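Local coordinates for adhesion and penetration protein autotransporter (Haemophilus influenzae, PDB 3SYJ) that probably acts as a serine protease on the bacterial surface and promotes adherence to host cells, invasion and aggregation of bacteria, at residues Asn102-Lys105 against Pro111-Asp114; Tyr116-Leu121 against Ser257-Ile262; Val521-Asn526 against Leu531-Glu536; Glu536-Gly541 against Cys673-Trp678. All blocks are in the same frame, centred on the assembly; numbering follows the deposited sequence.

In the fold
Contacts 1 and 2 belong to the N-terminal S6 peptidase domain, contacts 3 and 4 to the beta-helical stem; the centres of contacts 2 and 4 are 40 Å apart. Contacts 1 and 3 lie at the surface, each between two parts of one loop. Contacts 2 and 4 are buried and join parts more than 130 residues apart. Contacts 1 and 2 touch: Tyr258 OH bonds Asn102 O, and Tyr104 N bonds Tyr116 O. Contacts 3 and 4 share Glu536, where the loop enters strand 536-539. Their chemistry differs. Contact 1 centres on one tyrosine among backbone groups, contact 2 packs rings and an amide, contact 3 places a proline over a tyrosine face, and contact 4 is polar.

Contact 1. Residues Asn102-Lys105 against Pro111-Asp114; sequences NNYK and PYED
Tyr104 and Asp114 bring the two loop segments closest, with their CA atoms 5.0 Å apart and no regular strand pairing. A water joins the two backbones at this point. It donates to Tyr104 O at 2.6 Å and to Asp114 O at 2.8 Å. Tyr104 carries the rest. Its CG lies anti to the backbone N (chi1 -162°), which sends the ring along the 111-114 backbone. CE2 comes within 3.2 Å of Tyr112 O, at an oblique approach to the ring. The phenol oxygen accepts a weak hydrogen bond from Tyr112 N, 3.4 Å from Tyr104 OH. The same OH lies in the plane of the Tyr112 ring, at its edge, 3.6 Å from Tyr112 CD2. Asp114 packs its CB against Tyr104 O at 3.4 Å, while its carboxylate turns to Asn321. Outside the pair, Arg255 makes a cation-pi contact with the Tyr104 ring and bonds Glu113 O. Both segments belong to the loop between strands 96-100 and 120-121 of the peptidase domain. One buried aromatic side chain thus meets mostly main-chain groups. The polar links are a water bridge and one weak bond, so ring packing probably supplies much of the hold.

Contact 2. Residues Tyr116-Leu121 against Ser257-Ile262; sequences YHNPRL and SYFDEI
Asn118 and Tyr258 bury the most surface here, and their side chains lie alongside each other, pointing opposite ways. The amide plane of Asn118 lies 29° from the plane of the Tyr258 ring, so the two flat groups are nearer parallel than perpendicular. The amide reaches the CD2 and CE2 side of that ring. Asn118 also meets the next residue of the helix, Phe259, but at about a right angle. There the planes are 61° apart, and Asn118 CG is 4.0 Å from Phe259 CD1. The amide therefore touches two aromatic side chains from successive helical positions. Tyr258 has CG anti to its backbone N (chi1 170°), which carries the ring off the helix toward the 116-121 segment. Tyr116 runs past it the other way, with Tyr116 CE2 4.0 Å from Tyr258 CD2. One turn on, Ile262 CG1 lies over one face of the Tyr258 ring, toward its rim. The two phenol oxygens are bonded elsewhere: Tyr258 OH to Asn102 O and Tyr116 OH to Arg255 N. The contact sets helix 256-266 against the run leading into strand 120-121. Tyr116 is about 11 Å from Ser218, the probable nucleophile, measured between side chains. Across the two segments the contact is mainly van der Waals packing of rings and an amide, and the bonds to Asn102 and Arg255 probably help to orient the tyrosines.

Contact 3. Residues Val521-Asn526 against Leu531-Glu536; sequences VLPNGN and LDYRKE
Pro523 sets its CD-CG edge over one face of the Tyr533 ring in a CH-pi contact. Pro523 CD stands 3.5 Å from the Tyr533 ring centroid, only 8° off the ring normal. Pro523 CG extends outward to the phenol end, 3.5 Å from Tyr533 CZ and about as far from its OH. Tyr533 sets its CG anti to its carbonyl carbon and beside its N (chi1 -56°), and the ring then meets the proline from the opposite direction. The other face of the ring carries the CB of the preceding Asp532, offset toward the rim, so the ring is held between two aliphatic groups. Both segments belong to the long loop that leaves the beta-helix after strand 510-514 and returns at strand 536-539. The Tyr533 and Pro523 pair lies where this excursion comes back on itself at the surface. Leu522 starts out away from the other segment, but its end returns, and Leu522 CD2 rests 3.9 Å from Tyr533 CB. Val521 adds its carbonyl, with Val521 O 3.8 Å from Tyr533 CD1. Further along, Arg534 bends back on itself and forms a salt bridge with Glu536. Arg534 NE and NH2 both reach Glu536 OE1, each at 3.2 Å. NE approaches on the syn side, whereas NH2 comes from above the carboxylate plane. Asp532 pairs with Arg491, and Lys535 with Asp565.

Contact 4. Residues Glu536-Gly541 against Cys673-Trp678; sequences EIAYNG and CTRSDW
Arg675 reaches across to Ala538 and Asn540 from the end of strand 669-675. Its CB points toward the 536-541 segment, and CG lies anti to the backbone N (chi1 161°). The chain then bends at chi2 and chi3. Arg675 CD packs on Ala538 CB at 4.1 Å. NE is 4.0 Å from the same Ala538 CB, and it donates to Asn540 OD1 at 3.1 Å. At CZ the guanidinium spreads, with Ala538 O over one of its faces, toward the rim. Arg675 NH2 donates to Asn540 OD1, also at 3.1 Å, and to Asn494 O. NH1 turns to Gly680 O. One amide oxygen thus takes two N-H groups side-on. It lies in the guanidinium plane, but both donors come from one face of the amide, NE tilted 33° from the carbonyl plane and NH2 well above it. The amide and guanidinium planes are 73° apart. Asn540 ND2 is used too: it donates to a water at 2.8 Å, which in turn donates to Asp677 OD1. Asp677 also forms a salt bridge with Arg592. These links fix the buried Asn540 amide through both of its polar atoms. Strand 669-675 pairs antiparallel with 682-688, and the disulfide Cys673-Cys684 joins the two. Arg675 ties this hairpin to Ala538 of strand 536-539 and to Asn540 just beyond its end; side chains of that strand pack along strand 567-575 of the beta-helix.

Contact 1. Residues Asn102-Lys105 against Pro111-Asp114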
loop_
_atom_site.group_PDB
_atom_site.type_symbol
_atom_site.label_atom_id
_atom_site.label_comp_id
_atom_site.label_asym_id
_atom_site.label_seq_id
_atom_site.Cartn_x
_atom_site.Cartn_y
_atom_site.Cartn_z
ATOM N N ASN A 102 -32.801 70.328 3.999
ATOM C CA ASN A 102 -33.995 70.041 4.780
ATOM C C ASN A 102 -33.806 70.401 6.249
ATOM O O ASN A 102 -33.954 69.560 7.133
ATOM C CB ASN A 102 -34.418 68.579 4.623
ATOM C CG ASN A 102 -34.842 68.243 3.195
ATOM O OD1 ASN A 102 -35.661 68.940 2.602
ATOM N ND2 ASN A 102 -34.284 67.174 2.646
ATOM N N ASN A 103 -33.475 71.664 6.494
ATOM C CA ASN A 103 -33.417 72.194 7.848
ATOM C C ASN A 103 -34.814 72.227 8.457
ATOM O O ASN A 103 -35.741 72.803 7.892
ATOM C CB ASN A 103 -32.782 73.589 7.866
ATOM C CG ASN A 103 -31.312 73.571 7.467
ATOM O OD1 ASN A 103 -30.587 72.624 7.764
ATOM N ND2 ASN A 103 -30.868 74.624 6.793
ATOM N N TYR A 104 -34.956 71.580 9.605
ATOM C CA TYR A 104 -36.213 71.520 10.340
ATOM C C TYR A 104 -36.795 72.906 10.622
ATOM O O TYR A 104 -36.070 73.824 10.994
ATOM C CB TYR A 104 -35.948 70.820 11.663
ATOM C CG TYR A 104 -37.159 70.289 12.370
ATOM C CD1 TYR A 104 -37.638 69.015 12.097
ATOM C CD2 TYR A 104 -37.797 71.039 13.349
ATOM C CE1 TYR A 104 -38.731 68.513 12.765
ATOM C CE2 TYR A 104 -38.893 70.545 14.022
ATOM C CZ TYR A 104 -39.355 69.282 13.729
ATOM O OH TYR A 104 -40.448 68.779 14.399
ATOM N N LYS A 105 -38.103 73.048 10.440
ATOM C CA LYS A 105 -38.807 74.263 10.832
ATOM C C LYS A 105 -39.772 73.926 11.958
ATOM O O LYS A 105 -40.691 73.129 11.778
ATOM C CB LYS A 105 -39.588 74.862 9.658
ATOM C CG LYS A 105 -40.343 76.155 10.000
ATOM C CD LYS A 105 -41.478 76.429 9.012
ATOM C CE LYS A 105 -42.177 77.770 9.268
ATOM N NZ LYS A 105 -41.472 78.937 8.642
ATOM N N PRO A 111 -43.209 70.151 16.371
ATOM C CA PRO A 111 -43.023 70.574 17.763
ATOM C C PRO A 111 -41.565 70.739 18.192
ATOM O O PRO A 111 -41.282 71.593 19.028
ATOM C CB PRO A 111 -43.664 69.428 18.563
ATOM C CG PRO A 111 -44.494 68.663 17.580
ATOM C CD PRO A 111 -43.786 68.801 16.279
ATOM N N TYR A 112 -40.672 69.938 17.619
ATOM C CA TYR A 112 -39.310 69.779 18.127
ATOM C C TYR A 112 -38.365 70.919 17.771
ATOM O O TYR A 112 -38.691 71.776 16.952
ATOM C CB TYR A 112 -38.761 68.414 17.696
ATOM C CG TYR A 112 -39.665 67.307 18.181
ATOM C CD1 TYR A 112 -39.620 66.882 19.503
ATOM C CD2 TYR A 112 -40.605 66.729 17.341
ATOM C CE1 TYR A 112 -40.462 65.891 19.968
ATOM C CE2 TYR A 112 -41.454 65.741 17.794
ATOM C CZ TYR A 112 -41.379 65.324 19.112
ATOM O OH TYR A 112 -42.224 64.338 19.574
ATOM N N GLU A 113 -37.204 70.932 18.419
ATOM C CA GLU A 113 -36.211 71.986 18.235
ATOM C C GLU A 113 -35.601 71.928 16.848
ATOM O O GLU A 113 -35.398 70.845 16.304
ATOM C CB GLU A 113 -35.113 71.865 19.287
ATOM C CG GLU A 113 -35.625 72.102 20.690
ATOM C CD GLU A 113 -36.292 73.454 20.828
ATOM O OE1 GLU A 113 -35.601 74.483 20.643
ATOM O OE2 GLU A 113 -37.509 73.481 21.115
ATOM N N ASP A 114 -35.278 73.093 16.298
ATOM C CA ASP A 114 -34.913 73.193 14.886
ATOM C C ASP A 114 -33.416 73.051 14.572
ATOM O O ASP A 114 -32.989 73.341 13.456
ATOM C CB ASP A 114 -35.495 74.477 14.258
ATOM C CG ASP A 114 -35.002 75.749 14.939
ATOM O OD1 ASP A 114 -34.039 75.668 15.728
ATOM O OD2 ASP A 114 -35.574 76.830 14.679
HETATM O O HOH W 1 -33.551 74.552 11.033
#

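Contact 2. Residues Tyr116-Leu121 against Ser257-Ile262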
loop_
_atom_site.group_PDB
_atom_site.type_symbol
_atom_site.label_atom_id
_atom_site.label_comp_id
_atom_site.label_asym_id
_atom_site.label_seq_id
_atom_site.Cartn_x
_atom_site.Cartn_y
_atom_site.Cartn_z
ATOM N N TYR A 116 -31.667 70.594 13.549
ATOM C CA TYR A 116 -31.888 69.259 13.018
ATOM C C TYR A 116 -32.145 69.369 11.530
ATOM O O TYR A 116 -32.965 70.178 11.105
ATOM C CB TYR A 116 -33.108 68.642 13.702
ATOM C CG TYR A 116 -33.361 67.187 13.372
ATOM C CD1 TYR A 116 -33.186 66.205 14.331
ATOM C CD2 TYR A 116 -33.784 66.798 12.102
ATOM C CE1 TYR A 116 -33.422 64.874 14.044
ATOM C CE2 TYR A 116 -34.025 65.464 11.804
ATOM C CZ TYR A 116 -33.839 64.509 12.782
ATOM O OH TYR A 116 -34.069 63.183 12.514
ATOM N N HIS A 117 -31.442 68.574 10.731
ATOM C CA HIS A 117 -31.740 68.526 9.298
ATOM C C HIS A 117 -31.540 67.140 8.660
ATOM O O HIS A 117 -30.795 66.304 9.177
ATOM C CB HIS A 117 -30.997 69.629 8.517
ATOM C CG HIS A 117 -29.516 69.430 8.415
ATOM N ND1 HIS A 117 -28.662 70.430 8.000
ATOM C CD2 HIS A 117 -28.733 68.356 8.680
ATOM C CE1 HIS A 117 -27.418 69.981 8.007
ATOM N NE2 HIS A 117 -27.433 68.725 8.416
ATOM N N ASN A 118 -32.224 66.914 7.538
ATOM C CA ASN A 118 -32.199 65.638 6.821
ATOM C C ASN A 118 -31.763 65.808 5.366
ATOM O O ASN A 118 -32.586 65.716 4.457
ATOM C CB ASN A 118 -33.585 65.000 6.841
ATOM C CG ASN A 118 -33.724 63.934 7.901
ATOM O OD1 ASN A 118 -32.918 63.006 7.971
ATOM N ND2 ASN A 118 -34.759 64.046 8.722
ATOM N N PRO A 119 -30.466 66.060 5.143
ATOM C CA PRO A 119 -29.940 66.339 3.803
ATOM C C PRO A 119 -30.222 65.231 2.795
ATOM O O PRO A 119 -30.172 64.042 3.124
ATOM C CB PRO A 119 -28.432 66.461 4.035
ATOM C CG PRO A 119 -28.298 66.856 5.461
ATOM C CD PRO A 119 -29.428 66.165 6.179
ATOM N N ARG A 120 -30.526 65.643 1.567
ATOM C CA ARG A 120 -30.689 64.741 0.436
ATOM C C ARG A 120 -29.397 64.787 -0.381
ATOM O O ARG A 120 -28.841 65.863 -0.606
ATOM C CB ARG A 120 -31.883 65.196 -0.413
ATOM C CG ARG A 120 -32.231 64.314 -1.599
ATOM C CD ARG A 120 -33.279 64.983 -2.482
ATOM N NE ARG A 120 -33.914 64.034 -3.392
ATOM C CZ ARG A 120 -34.480 64.365 -4.552
ATOM N NH1 ARG A 120 -34.493 65.628 -4.956
ATOM N NH2 ARG A 120 -35.028 63.427 -5.314
ATOM N N LEU A 121 -28.915 63.619 -0.796
ATOM C CA LEU A 121 -27.674 63.499 -1.562
ATOM C C LEU A 121 -27.984 63.385 -3.050
ATOM O O LEU A 121 -29.095 63.046 -3.424
ATOM C CB LEU A 121 -26.896 62.272 -1.098
ATOM C CG LEU A 121 -26.613 62.252 0.404
ATOM C CD1 LEU A 121 -25.901 60.964 0.808
ATOM C CD2 LEU A 121 -25.799 63.468 0.796
ATOM N N SER A 257 -41.069 60.679 11.554
ATOM C CA SER A 257 -42.231 61.261 10.885
ATOM C C SER A 257 -41.840 62.437 10.018
ATOM O O SER A 257 -42.425 62.663 8.961
ATOM C CB SER A 257 -43.278 61.717 11.899
ATOM O OG SER A 257 -44.181 60.668 12.194
ATOM N N TYR A 258 -40.862 63.200 10.481
ATOM C CA TYR A 258 -40.372 64.328 9.712
ATOM C C TYR A 258 -39.665 63.804 8.481
ATOM O O TYR A 258 -39.853 64.319 7.380
ATOM C CB TYR A 258 -39.418 65.163 10.553
ATOM C CG TYR A 258 -38.666 66.232 9.801
ATOM C CD1 TYR A 258 -39.327 67.330 9.266
ATOM C CD2 TYR A 258 -37.285 66.161 9.659
ATOM C CE1 TYR A 258 -38.633 68.325 8.595
ATOM C CE2 TYR A 258 -36.584 67.148 8.996
ATOM C CZ TYR A 258 -37.263 68.229 8.466
ATOM O OH TYR A 258 -36.566 69.210 7.802
ATOM N N PHE A 259 -38.859 62.767 8.658
ATOM C CA PHE A 259 -38.155 62.217 7.516
ATOM C C PHE A 259 -39.133 61.710 6.460
ATOM O O PHE A 259 -38.908 61.898 5.270
ATOM C CB PHE A 259 -37.217 61.086 7.911
ATOM C CG PHE A 259 -36.636 60.382 6.731
ATOM C CD1 PHE A 259 -35.624 60.971 5.994
ATOM C CD2 PHE A 259 -37.140 59.158 6.319
ATOM C CE1 PHE A 259 -35.096 60.338 4.883
ATOM C CE2 PHE A 259 -36.617 58.524 5.210
ATOM C CZ PHE A 259 -35.593 59.120 4.492
ATOM N N ASP A 260 -40.210 61.064 6.902
ATOM C CA ASP A 260 -41.233 60.561 5.991
ATOM C C ASP A 260 -41.834 61.687 5.163
ATOM O O ASP A 260 -42.113 61.510 3.979
ATOM C CB ASP A 260 -42.333 59.811 6.752
ATOM C CG ASP A 260 -41.880 58.439 7.229
ATOM O OD1 ASP A 260 -40.774 58.008 6.831
ATOM O OD2 ASP A 260 -42.626 57.792 8.003
ATOM N N GLU A 261 -42.024 62.850 5.776
ATOM C CA GLU A 261 -42.541 63.993 5.032
ATOM C C GLU A 261 -41.569 64.455 3.948
ATOM O O GLU A 261 -41.986 64.840 2.859
ATOM C CB GLU A 261 -42.880 65.148 5.969
ATOM C CG GLU A 261 -44.068 64.871 6.869
ATOM C CD GLU A 261 -44.288 65.971 7.882
ATOM O OE1 GLU A 261 -43.684 67.051 7.719
ATOM O OE2 GLU A 261 -45.062 65.756 8.840
ATOM N N ILE A 262 -40.274 64.423 4.250
ATOM C CA ILE A 262 -39.259 64.818 3.283
ATOM C C ILE A 262 -39.242 63.813 2.143
ATOM O O ILE A 262 -39.194 64.175 0.976
ATOM C CB ILE A 262 -37.845 64.847 3.914
ATOM C CG1 ILE A 262 -37.786 65.824 5.091
ATOM C CG2 ILE A 262 -36.787 65.173 2.861
ATOM C CD1 ILE A 262 -38.369 67.181 4.797
#

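Contact 3. Residues Val521-Asn526 against Leu531-Glu536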
loop_
_atom_site.group_PDB
_atom_site.type_symbol
_atom_site.label_atom_id
_atom_site.label_comp_id
_atom_site.label_asym_id
_atom_site.label_seq_id
_atom_site.Cartn_x
_atom_site.Cartn_y
_atom_site.Cartn_z
ATOM N N VAL A 521 9.316 51.843 -14.351
ATOM C CA VAL A 521 9.976 53.131 -14.479
ATOM C C VAL A 521 8.947 54.250 -14.331
ATOM O O VAL A 521 8.037 54.388 -15.143
ATOM C CB VAL A 521 10.719 53.259 -15.814
ATOM C CG1 VAL A 521 11.315 54.650 -15.952
ATOM C CG2 VAL A 521 11.804 52.195 -15.910
ATOM N N LEU A 522 9.090 55.036 -13.275
ATOM C CA LEU A 522 8.168 56.129 -13.007
ATOM C C LEU A 522 8.012 57.065 -14.187
ATOM O O LEU A 522 8.997 57.434 -14.835
ATOM C CB LEU A 522 8.638 56.914 -11.792
ATOM C CG LEU A 522 8.503 56.080 -10.527
ATOM C CD1 LEU A 522 9.269 56.718 -9.397
ATOM C CD2 LEU A 522 7.026 55.930 -10.188
ATOM N N PRO A 523 6.764 57.461 -14.467
ATOM C CA PRO A 523 6.463 58.434 -15.518
ATOM C C PRO A 523 6.769 59.827 -15.000
ATOM O O PRO A 523 7.337 59.962 -13.918
ATOM C CB PRO A 523 4.952 58.293 -15.694
ATOM C CG PRO A 523 4.462 57.856 -14.358
ATOM C CD PRO A 523 5.560 57.054 -13.721
ATOM N N ASN A 524 6.389 60.850 -15.757
ATOM C CA ASN A 524 6.512 62.211 -15.271
ATOM C C ASN A 524 5.116 62.735 -14.987
ATOM O O ASN A 524 4.169 61.958 -14.878
ATOM C CB ASN A 524 7.265 63.095 -16.276
ATOM C CG ASN A 524 8.743 62.697 -16.423
ATOM O OD1 ASN A 524 9.467 62.559 -15.433
ATOM N ND2 ASN A 524 9.190 62.523 -17.665
ATOM N N GLY A 525 4.982 64.041 -14.849
ATOM C CA GLY A 525 3.686 64.610 -14.578
ATOM C C GLY A 525 3.366 64.628 -13.103
ATOM O O GLY A 525 4.164 64.200 -12.267
ATOM N N ASN A 526 2.172 65.117 -12.790
ATOM C CA ASN A 526 1.802 65.415 -11.423
ATOM C C ASN A 526 0.604 64.644 -10.913
ATOM O O ASN A 526 -0.104 65.108 -10.027
ATOM C CB ASN A 526 1.554 66.912 -11.281
ATOM C CG ASN A 526 2.834 67.696 -11.294
ATOM O OD1 ASN A 526 2.996 68.660 -12.060
ATOM N ND2 ASN A 526 3.779 67.270 -10.461
ATOM N N LEU A 531 0.960 52.761 -7.534
ATOM C CA LEU A 531 0.576 51.347 -7.565
ATOM C C LEU A 531 0.830 50.708 -8.931
ATOM O O LEU A 531 0.999 49.498 -9.032
ATOM C CB LEU A 531 -0.897 51.161 -7.176
ATOM C CG LEU A 531 -1.236 51.030 -5.692
ATOM C CD1 LEU A 531 -0.834 52.278 -4.970
ATOM C CD2 LEU A 531 -2.720 50.782 -5.499
ATOM N N ASP A 532 0.855 51.533 -9.975
ATOM C CA ASP A 532 1.007 51.051 -11.347
ATOM C C ASP A 532 2.463 50.897 -11.771
ATOM O O ASP A 532 2.740 50.460 -12.886
ATOM C CB ASP A 532 0.299 51.995 -12.321
ATOM C CG ASP A 532 -1.209 51.974 -12.159
ATOM O OD1 ASP A 532 -1.765 50.881 -11.927
ATOM O OD2 ASP A 532 -1.845 53.042 -12.272
ATOM N N TYR A 533 3.397 51.251 -10.895
ATOM C CA TYR A 533 4.803 51.252 -11.293
ATOM C C TYR A 533 5.687 50.497 -10.324
ATOM O O TYR A 533 6.908 50.674 -10.313
ATOM C CB TYR A 533 5.298 52.684 -11.501
ATOM C CG TYR A 533 4.452 53.423 -12.508
ATOM C CD1 TYR A 533 4.675 53.278 -13.871
ATOM C CD2 TYR A 533 3.402 54.235 -12.099
ATOM C CE1 TYR A 533 3.893 53.941 -14.802
ATOM C CE2 TYR A 533 2.618 54.904 -13.017
ATOM C CZ TYR A 533 2.868 54.750 -14.369
ATOM O OH TYR A 533 2.090 55.409 -15.287
ATOM N N ARG A 534 5.061 49.635 -9.529
ATOM C CA ARG A 534 5.769 48.853 -8.530
ATOM C C ARG A 534 5.990 47.428 -9.018
ATOM O O ARG A 534 5.244 46.924 -9.853
ATOM C CB ARG A 534 4.983 48.844 -7.219
ATOM C CG ARG A 534 5.009 50.173 -6.474
ATOM C CD ARG A 534 6.393 50.443 -5.899
ATOM N NE ARG A 534 6.786 49.434 -4.915
ATOM C CZ ARG A 534 6.711 49.601 -3.598
ATOM N NH1 ARG A 534 6.255 50.743 -3.099
ATOM N NH2 ARG A 534 7.093 48.629 -2.775
ATOM N N LYS A 535 7.021 46.782 -8.490
ATOM C CA LYS A 535 7.310 45.396 -8.823
ATOM C C LYS A 535 6.302 44.471 -8.163
ATOM O O LYS A 535 6.036 43.378 -8.660
ATOM C CB LYS A 535 8.732 45.028 -8.391
ATOM C CG LYS A 535 9.803 45.588 -9.313
ATOM C CD LYS A 535 11.189 45.054 -8.994
ATOM C CE LYS A 535 11.927 45.923 -7.987
ATOM N NZ LYS A 535 13.411 45.826 -8.195
ATOM N N GLU A 536 5.741 44.925 -7.046
ATOM C CA GLU A 536 4.824 44.122 -6.244
ATOM C C GLU A 536 3.383 44.566 -6.427
ATOM O O GLU A 536 3.067 45.753 -6.304
ATOM C CB GLU A 536 5.175 44.226 -4.760
ATOM C CG GLU A 536 6.623 43.961 -4.438
ATOM C CD GLU A 536 7.473 45.211 -4.542
ATOM O OE1 GLU A 536 6.945 46.257 -4.979
ATOM O OE2 GLU A 536 8.668 45.147 -4.177
#

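Contact 4. Residues Glu536-Gly541 against Cys673-Trp678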
loop_
_atom_site.group_PDB
_atom_site.type_symbol
_atom_site.label_atom_id
_atom_site.label_comp_id
_atom_site.label_asym_id
_atom_site.label_seq_id
_atom_site.Cartn_x
_atom_site.Cartn_y
_atom_site.Cartn_z
ATOM N N GLU A 536 5.741 44.925 -7.046
ATOM C CA GLU A 536 4.824 44.122 -6.244
ATOM C C GLU A 536 3.383 44.566 -6.427
ATOM O O GLU A 536 3.067 45.753 -6.304
ATOM C CB GLU A 536 5.175 44.226 -4.760
ATOM C CG GLU A 536 6.623 43.961 -4.438
ATOM C CD GLU A 536 7.473 45.211 -4.542
ATOM O OE1 GLU A 536 6.945 46.257 -4.979
ATOM O OE2 GLU A 536 8.668 45.147 -4.177
ATOM N N ILE A 537 2.511 43.605 -6.716
ATOM C CA ILE A 537 1.079 43.851 -6.721
ATOM C C ILE A 537 0.449 42.837 -5.795
ATOM O O ILE A 537 1.068 41.828 -5.468
ATOM C CB ILE A 537 0.458 43.729 -8.126
ATOM C CG1 ILE A 537 0.588 42.299 -8.662
ATOM C CG2 ILE A 537 1.098 44.728 -9.067
ATOM C CD1 ILE A 537 0.081 42.116 -10.088
ATOM N N ALA A 538 -0.777 43.097 -5.363
ATOM C CA ALA A 538 -1.391 42.233 -4.378
ATOM C C ALA A 538 -2.880 42.096 -4.614
ATOM O O ALA A 538 -3.514 42.971 -5.201
ATOM C CB ALA A 538 -1.124 42.771 -2.974
ATOM N N TYR A 539 -3.433 40.984 -4.151
ATOM C CA TYR A 539 -4.861 40.766 -4.222
ATOM C C TYR A 539 -5.329 40.295 -2.853
ATOM O O TYR A 539 -4.950 39.222 -2.397
ATOM C CB TYR A 539 -5.183 39.718 -5.293
ATOM C CG TYR A 539 -6.657 39.410 -5.433
ATOM C CD1 TYR A 539 -7.537 40.364 -5.929
ATOM C CD2 TYR A 539 -7.169 38.155 -5.091
ATOM C CE1 TYR A 539 -8.887 40.089 -6.064
ATOM C CE2 TYR A 539 -8.522 37.869 -5.224
ATOM C CZ TYR A 539 -9.375 38.844 -5.713
ATOM O OH TYR A 539 -10.724 38.597 -5.856
ATOM N N ASN A 540 -6.153 41.108 -2.200
ATOM C CA ASN A 540 -6.615 40.813 -0.847
ATOM C C ASN A 540 -7.821 39.875 -0.791
ATOM O O ASN A 540 -8.246 39.466 0.295
ATOM C CB ASN A 540 -6.985 42.115 -0.135
ATOM C CG ASN A 540 -5.785 42.984 0.158
ATOM O OD1 ASN A 540 -4.861 43.082 -0.653
ATOM N ND2 ASN A 540 -5.788 43.623 1.326
ATOM N N GLY A 541 -8.374 39.538 -1.954
ATOM C CA GLY A 541 -9.650 38.846 -2.013
ATOM C C GLY A 541 -9.611 37.354 -2.296
ATOM O O GLY A 541 -8.617 36.671 -2.015
ATOM N N CYS A 673 5.817 39.408 2.939
ATOM C CA CYS A 673 5.109 40.324 2.053
ATOM C C CYS A 673 3.811 40.795 2.677
ATOM O O CYS A 673 2.964 39.982 3.037
ATOM C CB CYS A 673 4.795 39.642 0.723
ATOM S SG CYS A 673 6.198 39.495 -0.357
ATOM N N THR A 674 3.647 42.109 2.782
ATOM C CA THR A 674 2.430 42.686 3.347
ATOM C C THR A 674 2.027 43.912 2.551
ATOM O O THR A 674 2.886 44.650 2.058
ATOM C CB THR A 674 2.637 43.132 4.809
ATOM O OG1 THR A 674 3.711 44.075 4.860
ATOM C CG2 THR A 674 2.968 41.951 5.701
ATOM N N ARG A 675 0.718 44.123 2.417
ATOM C CA ARG A 675 0.198 45.313 1.753
ATOM C C ARG A 675 -0.367 46.312 2.764
ATOM O O ARG A 675 -1.077 45.938 3.694
ATOM C CB ARG A 675 -0.867 44.968 0.702
ATOM C CG ARG A 675 -1.717 46.184 0.347
ATOM C CD ARG A 675 -2.069 46.308 -1.126
ATOM N NE ARG A 675 -3.373 45.733 -1.401
ATOM C CZ ARG A 675 -4.269 46.220 -2.258
ATOM N NH1 ARG A 675 -4.035 47.330 -2.949
ATOM N NH2 ARG A 675 -5.424 45.586 -2.407
ATOM N N SER A 676 -0.045 47.585 2.582
ATOM C CA SER A 676 -0.506 48.613 3.499
ATOM C C SER A 676 -1.956 48.949 3.219
ATOM O O SER A 676 -2.299 49.314 2.097
ATOM C CB SER A 676 0.345 49.865 3.351
ATOM O OG SER A 676 -0.334 50.994 3.866
ATOM N N ASP A 677 -2.805 48.829 4.238
ATOM C CA ASP A 677 -4.205 49.243 4.131
ATOM C C ASP A 677 -4.313 50.739 3.841
ATOM O O ASP A 677 -5.273 51.201 3.210
ATOM C CB ASP A 677 -4.972 48.926 5.419
ATOM C CG ASP A 677 -5.272 47.447 5.574
ATOM O OD1 ASP A 677 -5.391 46.750 4.545
ATOM O OD2 ASP A 677 -5.403 46.979 6.724
ATOM N N TRP A 678 -3.319 51.490 4.306
ATOM C CA TRP A 678 -3.369 52.944 4.237
ATOM C C TRP A 678 -3.006 53.490 2.859
ATOM O O TRP A 678 -3.574 54.484 2.416
ATOM C CB TRP A 678 -2.486 53.583 5.320
ATOM C CG TRP A 678 -2.675 55.073 5.397
ATOM C CD1 TRP A 678 -1.876 56.030 4.841
ATOM C CD2 TRP A 678 -3.754 55.772 6.034
ATOM N NE1 TRP A 678 -2.384 57.281 5.099
ATOM C CE2 TRP A 678 -3.537 57.150 5.828
ATOM C CE3 TRP A 678 -4.879 55.368 6.760
ATOM C CZ2 TRP A 678 -4.404 58.124 6.322
ATOM C CZ3 TRP A 678 -5.737 56.334 7.248
ATOM C CH2 TRP A 678 -5.496 57.695 7.030
HETATM O O HOH W 2 -4.106 45.539 2.391
#